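Local coordinates for pyocin S8 (Pseudomonas aeruginosa, PDB 6W0V), which is a bacteriocin whose C-terminal nuclease domain, the part present here, belongs to the H-N-H DNase family and probably kills related bacteria by cutting their DNA, at residues A[50-55]-A[114-119]. The protein carries 1 engineered substitution. Sequence-based numbering, arbitrary orientation.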
ATOM      1  N   GLU A  50       7.983  -7.691   3.577  1.00 12.46           N
ATOM      2  CA  GLU A  50       7.594  -7.078   4.864  1.00 12.62           C
ATOM      3  C   GLU A  50       8.746  -6.228   5.381  1.00 12.17           C
ATOM      4  O   GLU A  50       8.550  -5.091   5.759  1.00 13.28           O
ATOM      5  CB  GLU A  50       7.245  -8.138   5.884  1.00 13.91           C
ATOM      6  CG  GLU A  50       5.922  -8.767   5.597  1.00 14.26           C
ATOM      7  CD  GLU A  50       5.506  -9.754   6.660  1.00 14.41           C
ATOM      8  OE1 GLU A  50       6.266  -9.925   7.635  1.00 17.26           O
ATOM      9  OE2 GLU A  50       4.429 -10.339   6.507  1.00 17.30           O
ATOM     10  N   GLN A  51       9.943  -6.777   5.420  1.00 12.62           N
ATOM     11  CA  GLN A  51      11.066  -6.035   6.013  1.00 13.02           C
ATOM     12  C   GLN A  51      11.338  -4.819   5.142  1.00 12.63           C
ATOM     13  O   GLN A  51      11.734  -3.791   5.662  1.00 14.14           O
ATOM     14  CB  GLN A  51      12.271  -6.947   6.136  1.00 13.56           C
ATOM     15  CG  GLN A  51      12.019  -8.056   7.135  1.00 14.30           C
ATOM     16  CD  GLN A  51      13.305  -8.734   7.511  1.00 15.62           C
ATOM     17  OE1 GLN A  51      14.338  -8.083   7.634  1.00 16.83           O
ATOM     18  NE2 GLN A  51      13.238 -10.048   7.657  1.00 16.84           N
ATOM     19  N   PHE A  52      11.126  -4.964   3.846  1.00 12.89           N
ATOM     20  CA  PHE A  52      11.289  -3.874   2.868  1.00 13.03           C
ATOM     21  C   PHE A  52      10.378  -2.722   3.281  1.00 13.72           C
ATOM     22  O   PHE A  52      10.830  -1.595   3.519  1.00 14.35           O
ATOM     23  CB  PHE A  52      10.961  -4.434   1.493  1.00 14.27           C
ATOM     24  CG  PHE A  52      11.023  -3.435   0.386  1.00 15.17           C
ATOM     25  CD1 PHE A  52       9.994  -2.533   0.189  1.00 14.35           C
ATOM     26  CD2 PHE A  52      12.115  -3.412  -0.459  1.00 17.44           C
ATOM     27  CE1 PHE A  52      10.056  -1.633  -0.854  1.00 16.85           C
ATOM     28  CE2 PHE A  52      12.175  -2.515  -1.504  1.00 18.19           C
ATOM     29  CZ  PHE A  52      11.148  -1.624  -1.694  1.00 17.07           C
ATOM     30  N   TRP A  53       9.102  -3.024   3.395  1.00 13.16           N
ATOM     31  CA  TRP A  53       8.131  -1.948   3.676  1.00 12.44           C
ATOM     32  C   TRP A  53       8.301  -1.457   5.100  1.00 12.88           C
ATOM     33  O   TRP A  53       8.104  -0.268   5.312  1.00 14.18           O
ATOM     34  CB  TRP A  53       6.721  -2.415   3.391  1.00 13.07           C
ATOM     35  CG  TRP A  53       6.518  -2.536   1.923  1.00 12.94           C
ATOM     36  CD1 TRP A  53       6.236  -3.668   1.231  1.00 12.65           C
ATOM     37  CD2 TRP A  53       6.671  -1.494   0.950  1.00 12.82           C
ATOM     38  NE1 TRP A  53       6.151  -3.395  -0.099  1.00 13.26           N
ATOM     39  CE2 TRP A  53       6.410  -2.069  -0.306  1.00 13.29           C
ATOM     40  CE3 TRP A  53       6.948  -0.129   1.014  1.00 14.24           C
ATOM     41  CZ2 TRP A  53       6.419  -1.326  -1.481  1.00 14.36           C
ATOM     42  CZ3 TRP A  53       6.970   0.602  -0.148  1.00 14.65           C
ATOM     43  CH2 TRP A  53       6.714   0.010  -1.379  1.00 15.11           C
ATOM     44  N   VAL A  54       8.660  -2.331   6.027  1.00 12.52           N
ATOM     45  CA  VAL A  54       8.966  -1.894   7.411  1.00 13.50           C
ATOM     46  C   VAL A  54      10.115  -0.900   7.350  1.00 13.76           C
ATOM     47  O   VAL A  54      10.062   0.119   8.016  1.00 16.04           O
ATOM     48  CB  VAL A  54       9.282  -3.081   8.325  1.00 14.64           C
ATOM     49  CG1 VAL A  54       9.952  -2.648   9.614  1.00 15.27           C
ATOM     50  CG2 VAL A  54       8.029  -3.881   8.603  1.00 14.81           C
ATOM     51  N   ALA A  55      11.140  -1.195   6.566  1.00 14.38           N
ATOM     52  CA  ALA A  55      12.315  -0.318   6.455  1.00 15.44           C
ATOM     53  C   ALA A  55      11.866   1.014   5.864  1.00 15.07           C
ATOM     54  O   ALA A  55      12.327   2.046   6.331  1.00 16.66           O
ATOM     55  CB  ALA A  55      13.368  -0.986   5.623  1.00 15.90           C
ATOM     56  N   LEU A 114      15.472  -5.254  -8.158  1.00 16.34           N
ATOM     57  CA  LEU A 114      14.110  -4.865  -7.739  1.00 15.82           C
ATOM     58  C   LEU A 114      13.817  -3.455  -8.211  1.00 16.27           C
ATOM     59  O   LEU A 114      14.677  -2.580  -8.113  1.00 18.41           O
ATOM     60  CB  LEU A 114      13.978  -4.955  -6.226  1.00 15.43           C
ATOM     61  CG  LEU A 114      14.384  -6.302  -5.641  1.00 16.00           C
ATOM     62  CD1 LEU A 114      14.221  -6.274  -4.136  1.00 16.30           C
ATOM     63  CD2 LEU A 114      13.582  -7.439  -6.258  1.00 15.97           C
ATOM     64  N   ARG A 115      12.586  -3.275  -8.647  1.00 16.63           N
ATOM     65  CA  ARG A 115      12.030  -1.944  -8.928  1.00 17.97           C
ATOM     66  C   ARG A 115      10.698  -1.886  -8.225  1.00 17.85           C
ATOM     67  O   ARG A 115       9.982  -2.878  -8.257  1.00 18.40           O
ATOM     68  CB  ARG A 115      11.796  -1.754 -10.421  1.00 21.10           C
ATOM     69  CG  ARG A 115      13.055  -1.909 -11.242  1.00 24.43           C
ATOM     70  CD  ARG A 115      14.061  -0.896 -10.808  1.00 28.80           C
ATOM     71  NE  ARG A 115      13.793   0.433 -11.319  1.00 33.03           N
ATOM     72  CZ  ARG A 115      14.765   1.291 -11.598  1.00 35.51           C
ATOM     73  NH1 ARG A 115      14.491   2.507 -12.034  1.00 35.80           N
ATOM     74  NH2 ARG A 115      16.022   0.923 -11.440  1.00 38.96           N
ATOM     75  N   VAL A 116      10.365  -0.752  -7.653  1.00 17.87           N
ATOM     76  CA  VAL A 116       8.983  -0.595  -7.155  1.00 16.99           C
ATOM     77  C   VAL A 116       8.168   0.018  -8.285  1.00 16.67           C
ATOM     78  O   VAL A 116       8.633   0.952  -8.942  1.00 17.87           O
ATOM     79  CB  VAL A 116       8.940   0.186  -5.846  1.00 16.98           C
ATOM     80  CG1 VAL A 116       7.501   0.392  -5.405  1.00 17.50           C
ATOM     81  CG2 VAL A 116       9.736  -0.550  -4.792  1.00 17.48           C
ATOM     82  N   MET A 117       7.016  -0.581  -8.526  1.00 17.49           N
ATOM     83  CA  MET A 117       6.137  -0.211  -9.645  1.00 18.50           C
ATOM     84  C   MET A 117       4.724  -0.150  -9.108  1.00 17.30           C
ATOM     85  O   MET A 117       4.394  -0.897  -8.194  1.00 17.66           O
ATOM     86  CB  MET A 117       6.184  -1.271 -10.738  1.00 20.14           C
ATOM     87  CG  MET A 117       7.549  -1.457 -11.301  1.00 22.41           C
ATOM     88  SD  MET A 117       7.410  -2.594 -12.649  1.00 25.45           S
ATOM     89  CE  MET A 117       8.894  -2.187 -13.562  1.00 29.81           C
ATOM     90  N   THR A 118       3.908   0.688  -9.705  1.00 16.90           N
ATOM     91  CA  THR A 118       2.459   0.570  -9.503  1.00 18.59           C
ATOM     92  C   THR A 118       2.002  -0.665 -10.255  1.00 18.65           C
ATOM     93  O   THR A 118       2.652  -1.091 -11.207  1.00 19.11           O
ATOM     94  CB  THR A 118       1.757   1.819 -10.009  1.00 20.30           C
ATOM     95  OG1 THR A 118       2.022   1.866 -11.412  1.00 20.72           O
ATOM     96  CG2 THR A 118       2.241   3.056  -9.289  1.00 21.12           C
ATOM     97  N   PRO A 119       0.876  -1.271  -9.849  1.00 17.65           N
ATOM     98  CA  PRO A 119       0.305  -2.388 -10.593  1.00 19.63           C
ATOM     99  C   PRO A 119       0.139  -2.047 -12.073  1.00 19.53           C
ATOM    100  O   PRO A 119       0.389  -2.893 -12.896  1.00 22.98           O
ATOM    101  CB  PRO A 119      -1.044  -2.573  -9.906  1.00 20.05           C
ATOM    102  CG  PRO A 119      -0.752  -2.192  -8.479  1.00 19.98           C
ATOM    103  CD  PRO A 119       0.161  -0.995  -8.599  1.00 18.24           C
TER
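Trp53 meets Val116 with the edge of its indole: CH2, at the outer end of the ring system, lies 4.1 Å from Val116 CG1, which sits near the ring plane. One face of the same indole is covered by Phe52, whose CD1 stands 3.5 Å above the plane and over its centre. The phenyl ring in turn has Trp53 CG at its edge, in plane, while Val116 CG2 comes to it obliquely, 3.6 Å from CZ and 4.1 Å from CE1. The two methyls of Val116 are thus divided between the two rings. With CG anti to the backbone N (chi1 178°), Phe52 extends from helix 45-57 toward the strand. Trp53 has CG anti to its carbonyl carbon (chi1 -72°), and only its far end nears the valine. The nearest CA atoms, Phe52 CA and Val116 CA, are 10.8 Å apart, a gap bridged by the phenyl ring from the helix side and the valine methyls from the strand. Strands 95-98 and 114-117 followed by helix 119-122 are consistent with the beta-beta-alpha unit of the H-N-H (His-Me finger) nucleases, on which helix 45-57 packs here. Ile96 of strand 95-98 also touches both rings, Leu37 of helix 31-37 packs on Phe52, and Ser79 and Pro80 on Trp53. The contact lies almost at the centre of the chain, and all three touching residues are buried. No hydrogen bond or salt bridge crosses between 50-55 and 114-119, so the joining of helix to sheet here rests on apolar contact and on the fit of two methyls against two mutually packed rings.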